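Local atomic coordinates of clavulanic acid biosynthesis oligopeptide binding protein 2 (Streptomyces clavuligerus, PDB entry 2WOL), a protein that probably binds oligopeptides as an extracellular solute-binding protein and belongs to the clavulanic acid biosynthetic pathway. Residues Gly400-Val405 against Ala428-Leu433; Thr451-Asp456 against Ala465-Gly470; Thr440-Gly445 against Leu482-Asp487; Ala408-Leu413 against Ile418-Lys423. All blocks are in the same frame, centred on the assembly; numbering follows the deposited sequence.

Contact 1 (Gly400-Val405 against Ala428-Leu433); sequences GKFRLV and ATYFSL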
loop_
_atom_site.group_PDB
_atom_site.type_symbol
_atom_site.label_atom_id
_atom_site.label_comp_id
_atom_site.label_asym_id
_atom_site.label_seq_id
_atom_site.Cartn_x
_atom_site.Cartn_y
_atom_site.Cartn_z
ATOM N N GLY A 400 -20.417 2.001 6.670
ATOM C CA GLY A 400 -19.556 1.219 7.555
ATOM C C GLY A 400 -18.700 2.062 8.482
ATOM O O GLY A 400 -19.177 3.036 9.067
ATOM N N LYS A 401 -17.430 1.682 8.611
ATOM C CA LYS A 401 -16.500 2.342 9.530
ATOM C C LYS A 401 -16.241 3.799 9.147
ATOM O O LYS A 401 -16.051 4.655 10.017
ATOM C CB LYS A 401 -15.177 1.570 9.606
ATOM C CG LYS A 401 -14.451 1.695 10.941
ATOM C CD LYS A 401 -15.150 0.902 12.039
ATOM C CE LYS A 401 -14.438 1.049 13.373
ATOM N NZ LYS A 401 -15.316 0.677 14.521
ATOM N N PHE A 402 -16.231 4.066 7.843
ATOM C CA PHE A 402 -16.073 5.423 7.322
ATOM C C PHE A 402 -17.247 6.306 7.734
ATOM O O PHE A 402 -17.065 7.499 7.991
ATOM C CB PHE A 402 -15.946 5.400 5.795
ATOM C CG PHE A 402 -14.559 5.095 5.290
ATOM C CD1 PHE A 402 -13.655 4.356 6.051
ATOM C CD2 PHE A 402 -14.173 5.521 4.024
ATOM C CE1 PHE A 402 -12.380 4.069 5.567
ATOM C CE2 PHE A 402 -12.906 5.234 3.530
ATOM C CZ PHE A 402 -12.007 4.510 4.303
ATOM N N ARG A 403 -18.445 5.718 7.781
ATOM C CA ARG A 403 -19.654 6.440 8.190
ATOM C C ARG A 403 -19.601 6.836 9.666
ATOM O O ARG A 403 -19.972 7.958 10.024
ATOM C CB ARG A 403 -20.921 5.625 7.882
ATOM C CG ARG A 403 -22.232 6.263 8.358
ATOM C CD ARG A 403 -22.443 7.649 7.756
ATOM N NE ARG A 403 -23.479 8.413 8.452
ATOM C CZ ARG A 403 -24.703 8.633 7.981
ATOM N NH1 ARG A 403 -25.070 8.153 6.800
ATOM N NH2 ARG A 403 -25.563 9.347 8.693
ATOM N N LEU A 404 -19.131 5.920 10.510
ATOM C CA LEU A 404 -18.942 6.217 11.930
ATOM C C LEU A 404 -17.993 7.396 12.128
ATOM O O LEU A 404 -18.246 8.269 12.958
ATOM C CB LEU A 404 -18.426 4.990 12.693
ATOM C CG LEU A 404 -19.317 3.745 12.769
ATOM C CD1 LEU A 404 -18.601 2.645 13.539
ATOM C CD2 LEU A 404 -20.672 4.046 13.397
ATOM N N VAL A 405 -16.910 7.415 11.355
ATOM C CA VAL A 405 -15.963 8.530 11.382
ATOM C C VAL A 405 -16.637 9.826 10.915
ATOM O O VAL A 405 -16.492 10.871 11.560
ATOM C CB VAL A 405 -14.684 8.209 10.569
ATOM C CG1 VAL A 405 -13.817 9.453 10.377
ATOM C CG2 VAL A 405 -13.886 7.103 11.257
ATOM N N ALA A 428 -17.836 -0.096 -3.395
ATOM C CA ALA A 428 -17.009 -0.764 -4.403
ATOM C C ALA A 428 -16.283 0.199 -5.345
ATOM O O ALA A 428 -15.166 -0.086 -5.786
ATOM C CB ALA A 428 -17.850 -1.751 -5.202
ATOM N N THR A 429 -16.915 1.334 -5.641
ATOM C CA THR A 429 -16.356 2.314 -6.572
ATOM C C THR A 429 -15.937 3.620 -5.890
ATOM O O THR A 429 -15.766 4.638 -6.558
ATOM C CB THR A 429 -17.359 2.656 -7.692
ATOM O OG1 THR A 429 -18.551 3.203 -7.115
ATOM C CG2 THR A 429 -17.705 1.418 -8.518
ATOM N N TYR A 430 -15.766 3.582 -4.571
ATOM C CA TYR A 430 -15.471 4.787 -3.787
ATOM C C TYR A 430 -14.214 5.520 -4.256
ATOM O O TYR A 430 -14.170 6.752 -4.263
ATOM C CB TYR A 430 -15.359 4.440 -2.303
ATOM C CG TYR A 430 -15.324 5.640 -1.378
ATOM C CD1 TYR A 430 -16.457 6.435 -1.191
ATOM C CD2 TYR A 430 -14.165 5.966 -0.672
ATOM C CE1 TYR A 430 -16.435 7.528 -0.336
ATOM C CE2 TYR A 430 -14.133 7.061 0.193
ATOM C CZ TYR A 430 -15.271 7.837 0.351
ATOM O OH TYR A 430 -15.255 8.920 1.199
ATOM N N PHE A 431 -13.202 4.758 -4.659
ATOM C CA PHE A 431 -11.924 5.332 -5.073
ATOM C C PHE A 431 -11.844 5.582 -6.586
ATOM O O PHE A 431 -11.096 6.449 -7.038
ATOM C CB PHE A 431 -10.769 4.450 -4.573
ATOM C CG PHE A 431 -10.910 4.036 -3.127
ATOM C CD1 PHE A 431 -11.332 2.753 -2.793
ATOM C CD2 PHE A 431 -10.646 4.938 -2.100
ATOM C CE1 PHE A 431 -11.474 2.369 -1.455
ATOM C CE2 PHE A 431 -10.784 4.568 -0.761
ATOM C CZ PHE A 431 -11.199 3.281 -0.438
ATOM N N SER A 432 -12.634 4.839 -7.356
ATOM C CA SER A 432 -12.657 4.971 -8.812
ATOM C C SER A 432 -13.673 5.998 -9.320
ATOM O O SER A 432 -13.389 6.756 -10.255
ATOM C CB SER A 432 -12.926 3.611 -9.463
ATOM O OG SER A 432 -14.098 3.019 -8.928
ATOM N N LEU A 433 -14.858 6.016 -8.715
ATOM C CA LEU A 433 -15.941 6.877 -9.190
ATOM C C LEU A 433 -16.560 7.739 -8.090
ATOM O O LEU A 433 -17.396 8.597 -8.371
ATOM C CB LEU A 433 -17.033 6.042 -9.881
ATOM C CG LEU A 433 -16.680 5.275 -11.163
ATOM C CD1 LEU A 433 -17.743 4.228 -11.461
ATOM C CD2 LEU A 433 -16.494 6.215 -12.354
#
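The ring of Phe-402 turns an edge toward the face of the Tyr-430 ring, but off its centre. The two planes stand at 73°, and the centroids are 6.0 Å apart. This is an offset edge-to-face pair. The closest approach is carbon to carbon, Phe-402 CE2 to Tyr-430 CE2 at 4.0 Å. Tyr-430 CE2 lies near the plane of the Phe-402 ring, at its edge. A third ring belongs to the group. Phe-431 puts its CE2 at the edge of Tyr-430, and Tyr-430 CD2 in turn sits 3.6 Å above the plane of the Phe-431 ring, toward its rim.

In Phe-402, CG is anti to the carbonyl carbon (chi1 -82°), which sends the ring across to Tyr-430. Tyr-430 has CG anti to the backbone N instead (chi1 -169°), which brings its CE2 side to meet Phe-402. The backbones stay well apart, with the CA atoms of Phe-402 and Tyr-430 11.1 Å from each other.

The pair joins the start of helix 401-414, just after the N-cap residue Gly-400, to helix 430-434 beside strand 448-453. Phe-402 packs on Val-450 and Asp-452 of this strand, and Phe-431 touches its Thr-451.

The contact between the segments is apolar, made by ring carbons. The Tyr-430 hydroxyl is satisfied by a hydrogen bond with Val-450 O, which probably anchors the far end of the ring. The buried Phe-402 edge then meets a ring bonded at its hydroxyl and flanked by Phe-431.

Contact 2 (Thr451-Asp456 against Ala465-Gly470); sequences TDWGAD and APLVDG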
loop_
_atom_site.group_PDB
_atom_site.type_symbol
_atom_site.label_atom_id
_atom_site.label_comp_id
_atom_site.label_asym_id
_atom_site.label_seq_id
_atom_site.Cartn_x
_atom_site.Cartn_y
_atom_site.Cartn_z
ATOM N N THR A 451 -11.402 9.217 4.144
ATOM C CA THR A 451 -10.727 8.135 3.444
ATOM C C THR A 451 -9.570 7.544 4.239
ATOM O O THR A 451 -9.234 8.029 5.317
ATOM C CB THR A 451 -10.283 8.559 2.014
ATOM O OG1 THR A 451 -10.016 7.388 1.233
ATOM C CG2 THR A 451 -9.055 9.456 2.045
ATOM N N ASP A 452 -8.995 6.470 3.711
ATOM C CA ASP A 452 -7.741 5.939 4.223
ATOM C C ASP A 452 -6.806 5.700 3.048
ATOM O O ASP A 452 -7.260 5.581 1.908
ATOM C CB ASP A 452 -7.954 4.685 5.083
ATOM C CG ASP A 452 -8.388 3.466 4.283
ATOM O OD1 ASP A 452 -9.017 3.606 3.213
ATOM O OD2 ASP A 452 -8.108 2.343 4.752
ATOM N N TRP A 453 -5.508 5.659 3.328
ATOM C CA TRP A 453 -4.491 5.613 2.289
ATOM C C TRP A 453 -3.270 4.856 2.778
ATOM O O TRP A 453 -2.834 5.040 3.914
ATOM C CB TRP A 453 -4.087 7.037 1.892
ATOM C CG TRP A 453 -2.786 7.122 1.147
ATOM C CD1 TRP A 453 -1.591 7.569 1.638
ATOM C CD2 TRP A 453 -2.545 6.751 -0.218
ATOM N NE1 TRP A 453 -0.624 7.499 0.667
ATOM C CE2 TRP A 453 -1.180 7.004 -0.483
ATOM C CE3 TRP A 453 -3.349 6.231 -1.241
ATOM C CZ2 TRP A 453 -0.600 6.753 -1.730
ATOM C CZ3 TRP A 453 -2.772 5.993 -2.484
ATOM C CH2 TRP A 453 -1.409 6.249 -2.713
ATOM N N GLY A 454 -2.735 4.002 1.911
ATOM C CA GLY A 454 -1.437 3.376 2.120
ATOM C C GLY A 454 -0.593 3.548 0.871
ATOM O O GLY A 454 -1.092 3.439 -0.250
ATOM N N ALA A 455 0.689 3.823 1.065
ATOM C CA ALA A 455 1.612 3.993 -0.053
ATOM C C ALA A 455 1.765 2.703 -0.853
ATOM O O ALA A 455 1.683 1.609 -0.300
ATOM C CB ALA A 455 2.957 4.446 0.456
ATOM N N ASP A 456 1.994 2.845 -2.156
ATOM C CA ASP A 456 2.257 1.694 -3.021
ATOM C C ASP A 456 3.704 1.211 -2.926
ATOM O O ASP A 456 4.041 0.128 -3.405
ATOM C CB ASP A 456 1.883 2.017 -4.466
ATOM C CG ASP A 456 0.387 2.203 -4.653
ATOM O OD1 ASP A 456 -0.393 1.643 -3.852
ATOM O OD2 ASP A 456 -0.016 2.902 -5.605
ATOM N N ALA A 465 3.276 11.987 -2.325
ATOM C CA ALA A 465 3.041 12.586 -3.641
ATOM C C ALA A 465 1.637 12.343 -4.217
ATOM O O ALA A 465 1.022 13.275 -4.726
ATOM C CB ALA A 465 4.114 12.181 -4.636
ATOM N N PRO A 466 1.119 11.096 -4.144
ATOM C CA PRO A 466 -0.241 10.894 -4.660
ATOM C C PRO A 466 -1.308 11.715 -3.930
ATOM O O PRO A 466 -2.365 11.991 -4.495
ATOM C CB PRO A 466 -0.476 9.395 -4.445
ATOM C CG PRO A 466 0.901 8.807 -4.431
ATOM C CD PRO A 466 1.699 9.825 -3.673
ATOM N N LEU A 467 -1.012 12.106 -2.693
ATOM C CA LEU A 467 -1.953 12.859 -1.870
ATOM C C LEU A 467 -1.931 14.365 -2.110
ATOM O O LEU A 467 -2.948 15.027 -1.894
ATOM C CB LEU A 467 -1.695 12.599 -0.382
ATOM C CG LEU A 467 -1.853 11.180 0.164
ATOM C CD1 LEU A 467 -1.613 11.194 1.670
ATOM C CD2 LEU A 467 -3.233 10.587 -0.159
ATOM N N VAL A 468 -0.786 14.909 -2.531
ATOM C CA VAL A 468 -0.605 16.372 -2.532
ATOM C C VAL A 468 0.050 16.977 -3.776
ATOM O O VAL A 468 0.026 18.200 -3.954
ATOM C CB VAL A 468 0.186 16.858 -1.280
ATOM C CG1 VAL A 468 -0.504 16.408 0.017
ATOM C CG2 VAL A 468 1.649 16.397 -1.321
ATOM N N ASP A 469 0.653 16.135 -4.614
ATOM C CA ASP A 469 1.378 16.609 -5.793
ATOM C C ASP A 469 0.376 16.993 -6.879
ATOM O O ASP A 469 -0.451 16.180 -7.281
ATOM C CB ASP A 469 2.356 15.526 -6.276
ATOM C CG ASP A 469 3.282 16.003 -7.383
ATOM O OD1 ASP A 469 2.816 16.668 -8.334
ATOM O OD2 ASP A 469 4.483 15.677 -7.306
ATOM N N GLY A 470 0.462 18.240 -7.340
ATOM C CA GLY A 470 -0.451 18.771 -8.356
ATOM C C GLY A 470 -0.460 17.990 -9.658
ATOM O O GLY A 470 -1.485 17.919 -10.339
#
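Trp-453 points its indole at Leu-467 and Pro-466 because CG lies anti to its own backbone N (chi1 163°). Leu-467 has CG anti to its carbonyl carbon (chi1 -62°), which carries both methyls to the indole. Leu-467 CD2 sits over the five-membered ring of Trp-453 as a CH-pi contact, 3.8 Å from the centroid and 11° off the normal. Leu-467 CD1 lies against Trp-453 CD1 at 3.6 Å.

Pro-466 takes the six-membered end of the indole. Pro-466 CG is 3.7 Å from Trp-453 CZ2, and Pro-466 CB is equally close to Trp-453 CH2. The proline crosses the indole at about a right angle. On the face opposite Leu-467, Ala-455 N lies 3.8 Å above the indole plane of Trp-453.

NE1 of the buried Trp-453 is hydrogen-bonded to Phe-463 O, which helps to fix the ring rotation. Asp-456 OD2 is hydrogen-bonded to the hydroxyls of Tyr-52 and Tyr-139. One bound glycerol, probably from the crystallisation liquor, is bonded to Gly-454 O and Asp-456 OD1. Strand 448-453 thus packs on helix 460-468 beside a site occupied by glycerol, which may mark part of the ligand cleft of a family 5 solute-binding protein.

Contact 3 (Thr440-Gly445 against Leu482-Asp487); sequences TVREHG and LPELDD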
loop_
_atom_site.group_PDB
_atom_site.type_symbol
_atom_site.label_atom_id
_atom_site.label_comp_id
_atom_site.label_asym_id
_atom_site.label_seq_id
_atom_site.Cartn_x
_atom_site.Cartn_y
_atom_site.Cartn_z
ATOM N N THR A 440 -17.354 13.789 -9.402
ATOM C CA THR A 440 -18.301 13.323 -8.389
ATOM C C THR A 440 -18.251 14.226 -7.162
ATOM O O THR A 440 -19.288 14.576 -6.598
ATOM C CB THR A 440 -18.020 11.861 -7.976
ATOM O OG1 THR A 440 -18.085 11.025 -9.134
ATOM C CG2 THR A 440 -19.035 11.369 -6.945
ATOM N N VAL A 441 -17.038 14.607 -6.768
ATOM C CA VAL A 441 -16.831 15.515 -5.642
ATOM C C VAL A 441 -17.572 16.838 -5.888
ATOM O O VAL A 441 -18.230 17.364 -4.990
ATOM C CB VAL A 441 -15.317 15.739 -5.376
ATOM C CG1 VAL A 441 -15.085 16.855 -4.356
ATOM C CG2 VAL A 441 -14.666 14.442 -4.899
ATOM N N ARG A 442 -17.485 17.347 -7.116
ATOM C CA ARG A 442 -18.183 18.577 -7.496
ATOM C C ARG A 442 -19.699 18.385 -7.616
ATOM O O ARG A 442 -20.466 19.228 -7.153
ATOM C CB ARG A 442 -17.595 19.150 -8.786
ATOM C CG ARG A 442 -16.244 19.807 -8.588
ATOM C CD ARG A 442 -15.517 19.972 -9.911
ATOM N NE ARG A 442 -14.254 20.688 -9.755
ATOM C CZ ARG A 442 -13.117 20.128 -9.344
ATOM N NH1 ARG A 442 -13.076 18.833 -9.037
ATOM N NH2 ARG A 442 -12.022 20.872 -9.244
ATOM N N GLU A 443 -20.124 17.273 -8.217
ATOM C CA GLU A 443 -21.556 16.972 -8.381
ATOM C C GLU A 443 -22.320 17.020 -7.055
ATOM O O GLU A 443 -23.421 17.581 -6.973
ATOM C CB GLU A 443 -21.749 15.604 -9.050
ATOM C CG GLU A 443 -23.215 15.195 -9.222
ATOM C CD GLU A 443 -23.403 13.800 -9.804
ATOM O OE1 GLU A 443 -22.435 13.220 -10.345
ATOM O OE2 GLU A 443 -24.536 13.278 -9.717
ATOM N N HIS A 444 -21.724 16.432 -6.020
ATOM C CA HIS A 444 -22.373 16.315 -4.721
ATOM C C HIS A 444 -21.912 17.373 -3.725
ATOM O O HIS A 444 -22.405 17.416 -2.598
ATOM C CB HIS A 444 -22.168 14.913 -4.150
ATOM C CG HIS A 444 -22.748 13.831 -5.002
ATOM N ND1 HIS A 444 -24.106 13.623 -5.116
ATOM C CD2 HIS A 444 -22.157 12.903 -5.790
ATOM C CE1 HIS A 444 -24.325 12.608 -5.934
ATOM N NE2 HIS A 444 -23.159 12.152 -6.354
ATOM N N GLY A 445 -20.981 18.223 -4.149
ATOM C CA GLY A 445 -20.493 19.327 -3.314
ATOM C C GLY A 445 -19.881 18.830 -2.020
ATOM O O GLY A 445 -20.263 19.266 -0.927
ATOM N N LEU A 482 -7.157 14.519 -3.174
ATOM C CA LEU A 482 -8.568 14.881 -3.046
ATOM C C LEU A 482 -8.818 16.391 -2.997
ATOM O O LEU A 482 -9.755 16.875 -3.636
ATOM C CB LEU A 482 -9.228 14.151 -1.866
ATOM C CG LEU A 482 -9.178 12.617 -1.889
ATOM C CD1 LEU A 482 -9.885 12.027 -0.675
ATOM C CD2 LEU A 482 -9.742 12.033 -3.187
ATOM N N PRO A 483 -7.985 17.144 -2.253
ATOM C CA PRO A 483 -8.115 18.602 -2.308
ATOM C C PRO A 483 -7.703 19.202 -3.651
ATOM O O PRO A 483 -7.909 20.398 -3.876
ATOM C CB PRO A 483 -7.138 19.082 -1.226
ATOM C CG PRO A 483 -6.910 17.888 -0.348
ATOM C CD PRO A 483 -6.944 16.734 -1.292
ATOM N N GLU A 484 -7.111 18.387 -4.524
ATOM C CA GLU A 484 -6.528 18.865 -5.786
ATOM C C GLU A 484 -5.539 20.008 -5.532
ATOM O O GLU A 484 -5.554 21.040 -6.213
ATOM C CB GLU A 484 -7.622 19.253 -6.793
ATOM C CG GLU A 484 -8.524 18.080 -7.163
ATOM C CD GLU A 484 -9.736 18.467 -7.995
ATOM O OE1 GLU A 484 -9.656 19.450 -8.768
ATOM O OE2 GLU A 484 -10.768 17.769 -7.878
ATOM N N LEU A 485 -4.699 19.817 -4.519
ATOM C CA LEU A 485 -3.641 20.760 -4.210
ATOM C C LEU A 485 -2.670 20.807 -5.376
ATOM O O LEU A 485 -2.197 19.771 -5.843
ATOM C CB LEU A 485 -2.912 20.361 -2.923
ATOM C CG LEU A 485 -1.951 21.404 -2.339
ATOM C CD1 LEU A 485 -2.718 22.598 -1.793
ATOM C CD2 LEU A 485 -1.070 20.796 -1.254
ATOM N N ASP A 486 -2.399 22.018 -5.850
ATOM C CA ASP A 486 -1.445 22.233 -6.929
ATOM C C ASP A 486 -0.599 23.458 -6.598
ATOM O O ASP A 486 -0.670 24.492 -7.271
ATOM C CB ASP A 486 -2.185 22.393 -8.262
ATOM C CG ASP A 486 -1.265 22.297 -9.467
ATOM O OD1 ASP A 486 -0.076 21.932 -9.315
ATOM O OD2 ASP A 486 -1.747 22.589 -10.584
ATOM N N ASP A 487 0.188 23.321 -5.535
ATOM C CA ASP A 487 1.086 24.360 -5.060
ATOM C C ASP A 487 2.440 24.174 -5.747
ATOM O O ASP A 487 3.112 23.160 -5.525
ATOM C CB ASP A 487 1.218 24.249 -3.533
ATOM C CG ASP A 487 2.121 25.316 -2.923
ATOM O OD1 ASP A 487 2.830 26.037 -3.657
ATOM O OD2 ASP A 487 2.128 25.422 -1.679
#
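Arg-442 reaches from helix 438-444 to the carboxylate of Glu-484. Beyond CB, its CG stands anti to the carbonyl carbon (chi1 -74°). From CG to NE the chain is extended, and this brings the guanidinium across to the loop. Arg-442 CZ then faces the carboxylate, 3.6 Å from Glu-484 OE1 and the same from Glu-484 OE2. The grip itself is at the tip. Arg-442 NH1 bonds to Glu-484 OE2 at 2.8 Å with an N-H...O angle of 170°. Arg-442 NH2 bonds to Glu-484 OE1, also at 2.8 Å and nearly as straight.

The two groups meet end-on, one nitrogen to each oxygen, and their planes differ by 26°. OE2 offers its syn lone pair. OE1 is also met on its syn side, but from somewhat out of the carboxylate plane. Both oxygens lie close to the guanidinium plane. Glu-484 comes from the opposite direction on a chain extended beyond CG.

Arg-442 NH1 also bonds to Pro-438 O in the same helix, and His-312 touches both Arg-442 and Glu-484. A Schellman motif with Gly-445 at positive phi ends the helix just beyond Arg-442.

Two straight bonds fix the mutual rotation of the flat groups. They tie the end of helix 438-444 to the loop before helix 488-499. Arg-442 is exposed, so solvent probably weakens the electrostatic part of this bidentate salt bridge.

Contact 4 (Ala408-Leu413 against Ile418-Lys423); sequences AVVESL and IELTVK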
loop_
_atom_site.group_PDB
_atom_site.type_symbol
_atom_site.label_atom_id
_atom_site.label_comp_id
_atom_site.label_asym_id
_atom_site.label_seq_id
_atom_site.Cartn_x
_atom_site.Cartn_y
_atom_site.Cartn_z
ATOM N N ALA A 408 -18.746 11.270 13.604
ATOM C CA ALA A 408 -17.892 11.910 14.601
ATOM C C ALA A 408 -17.396 13.282 14.133
ATOM O O ALA A 408 -17.199 14.190 14.950
ATOM C CB ALA A 408 -16.732 11.002 14.970
ATOM N N VAL A 409 -17.210 13.444 12.824
ATOM C CA VAL A 409 -16.862 14.759 12.276
ATOM C C VAL A 409 -18.056 15.708 12.427
ATOM O O VAL A 409 -17.900 16.851 12.854
ATOM C CB VAL A 409 -16.400 14.697 10.791
ATOM C CG1 VAL A 409 -16.044 16.093 10.278
ATOM C CG2 VAL A 409 -15.198 13.773 10.629
ATOM N N VAL A 410 -19.247 15.218 12.086
ATOM C CA VAL A 410 -20.490 15.983 12.242
ATOM C C VAL A 410 -20.643 16.475 13.686
ATOM O O VAL A 410 -20.868 17.662 13.930
ATOM C CB VAL A 410 -21.731 15.142 11.828
ATOM C CG1 VAL A 410 -23.033 15.883 12.145
ATOM C CG2 VAL A 410 -21.671 14.780 10.351
ATOM N N GLU A 411 -20.499 15.551 14.635
ATOM C CA GLU A 411 -20.628 15.858 16.056
ATOM C C GLU A 411 -19.570 16.864 16.533
ATOM O O GLU A 411 -19.886 17.804 17.271
ATOM C CB GLU A 411 -20.562 14.566 16.876
ATOM C CG GLU A 411 -20.862 14.740 18.358
ATOM C CD GLU A 411 -20.921 13.417 19.116
ATOM O OE1 GLU A 411 -21.179 12.361 18.495
ATOM O OE2 GLU A 411 -20.709 13.439 20.343
ATOM N N SER A 412 -18.324 16.665 16.100
ATOM C CA SER A 412 -17.218 17.554 16.462
ATOM C C SER A 412 -17.497 18.980 16.015
ATOM O O SER A 412 -17.400 19.916 16.800
ATOM C CB SER A 412 -15.907 17.091 15.812
ATOM O OG SER A 412 -15.482 15.825 16.289
ATOM N N LEU A 413 -17.852 19.126 14.742
ATOM C CA LEU A 413 -17.951 20.438 14.116
ATOM C C LEU A 413 -19.218 21.196 14.489
ATOM O O LEU A 413 -19.245 22.425 14.436
ATOM C CB LEU A 413 -17.821 20.310 12.594
ATOM C CG LEU A 413 -16.542 19.654 12.055
ATOM C CD1 LEU A 413 -16.449 19.816 10.548
ATOM C CD2 LEU A 413 -15.290 20.202 12.730
ATOM N N ILE A 418 -20.702 24.561 12.658
ATOM C CA ILE A 418 -20.515 23.963 11.342
ATOM C C ILE A 418 -21.464 22.775 11.250
ATOM O O ILE A 418 -21.255 21.748 11.906
ATOM C CB ILE A 418 -19.046 23.552 11.078
ATOM C CG1 ILE A 418 -18.129 24.777 11.202
ATOM C CG2 ILE A 418 -18.918 22.918 9.695
ATOM C CD1 ILE A 418 -16.633 24.463 11.236
ATOM N N GLU A 419 -22.513 22.943 10.448
ATOM C CA GLU A 419 -23.595 21.968 10.344
ATOM C C GLU A 419 -23.389 21.104 9.113
ATOM O O GLU A 419 -23.568 21.561 7.980
ATOM C CB GLU A 419 -24.953 22.672 10.250
ATOM C CG GLU A 419 -25.287 23.593 11.413
ATOM C CD GLU A 419 -26.564 24.384 11.171
ATOM O OE1 GLU A 419 -27.444 23.894 10.426
ATOM O OE2 GLU A 419 -26.685 25.498 11.726
ATOM N N LEU A 420 -23.012 19.851 9.340
ATOM C CA LEU A 420 -22.750 18.934 8.245
ATOM C C LEU A 420 -23.866 17.929 8.058
ATOM O O LEU A 420 -24.467 17.460 9.025
ATOM C CB LEU A 420 -21.447 18.166 8.477
ATOM C CG LEU A 420 -20.132 18.919 8.662
ATOM C CD1 LEU A 420 -19.001 17.908 8.719
ATOM C CD2 LEU A 420 -19.902 19.916 7.543
ATOM N N THR A 421 -24.134 17.609 6.799
ATOM C CA THR A 421 -24.917 16.432 6.465
ATOM C C THR A 421 -23.989 15.449 5.759
ATOM O O THR A 421 -22.927 15.830 5.254
ATOM C CB THR A 421 -26.139 16.774 5.600
ATOM O OG1 THR A 421 -25.717 17.499 4.443
ATOM C CG2 THR A 421 -27.131 17.627 6.388
ATOM N N VAL A 422 -24.390 14.184 5.739
ATOM C CA VAL A 422 -23.534 13.105 5.274
ATOM C C VAL A 422 -24.041 12.564 3.938
ATOM O O VAL A 422 -25.227 12.247 3.795
ATOM C CB VAL A 422 -23.471 11.964 6.321
ATOM C CG1 VAL A 422 -22.544 10.863 5.859
ATOM C CG2 VAL A 422 -23.028 12.496 7.684
ATOM N N LYS A 423 -23.139 12.477 2.965
ATOM C CA LYS A 423 -23.447 11.865 1.674
ATOM C C LYS A 423 -22.665 10.566 1.539
ATOM O O LYS A 423 -21.435 10.576 1.467
ATOM C CB LYS A 423 -23.126 12.823 0.517
ATOM C CG LYS A 423 -23.256 12.219 -0.889
ATOM C CD LYS A 423 -24.694 11.851 -1.231
ATOM C CE LYS A 423 -24.770 11.124 -2.565
ATOM N NZ LYS A 423 -26.180 10.812 -2.939
HETATM O O HOH W 1 -22.162 19.242 12.093
#
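Leu-420 pushes its CD1 methyl into the notch between Val-409 and Leu-413 on the helix. Leu-420 CD1 is 3.8 Å from Val-409 CG1 and 3.7 Å from Leu-413 CD1. Next to it the roles change. Val-410 is now the bump, and its CG2 fits the dip between Leu-420 CB and Val-422 CG2, touching the latter at 3.8 Å. Val-410 CG1 lies anti to the backbone N (chi1 173°) and rests near Leu-420 O; this turns CG2, anti to the carbonyl carbon, into the dip. At the far end Leu-413 CB lies against Ile-418 CB, and Leu-413 CD1 leans toward Ile-418 CG2.

The helix and strand axes run nearly antiparallel, at 163°, and approach to 7.5 Å. A backbone hydrogen bond joins the end of the helical segment to the start of the strand: Ile-418 N to Leu-413 O, 3.1 Å. It is bent, and the donor stands above the carbonyl plane.

One water bridges helix and strand beside the apolar row. It donates to Val-410 O and to Ile-418 O and accepts from Leu-420 N.

Glu-419 and Thr-421 point away from the helix. Their backbones pair with strand 391-398, with which strand 418-425 runs parallel. Helix 331-337 packs against Ala-408 and Val-409. The segments are the helix and second strand of a beta-alpha-beta unit formed by strand 391-398, helix 401-414 and strand 418-425.

Contacts 1, 2 and 4 are buried, while contact 3 lies at the surface. The three buried ones rest on apolar side chains, but differ in kind: aromatic edges in contact 1, methyls and a proline on an indole in contact 2, branched aliphatics with a bridging water in contact 4. Contact 3 is ionic. Helix 401-414 serves both contact 1 and contact 4, and contact 4 is nested inside the loop closed by contact 1. Contacts 2 and 4 reach the same sheet without touching. Contact 2, nearest the centre of the chain, touches contact 1 through Phe-402 against Thr-451. Contact 3 meets contact 1 where Thr-440 OG1 is hydrogen-bonded to Leu-433 O.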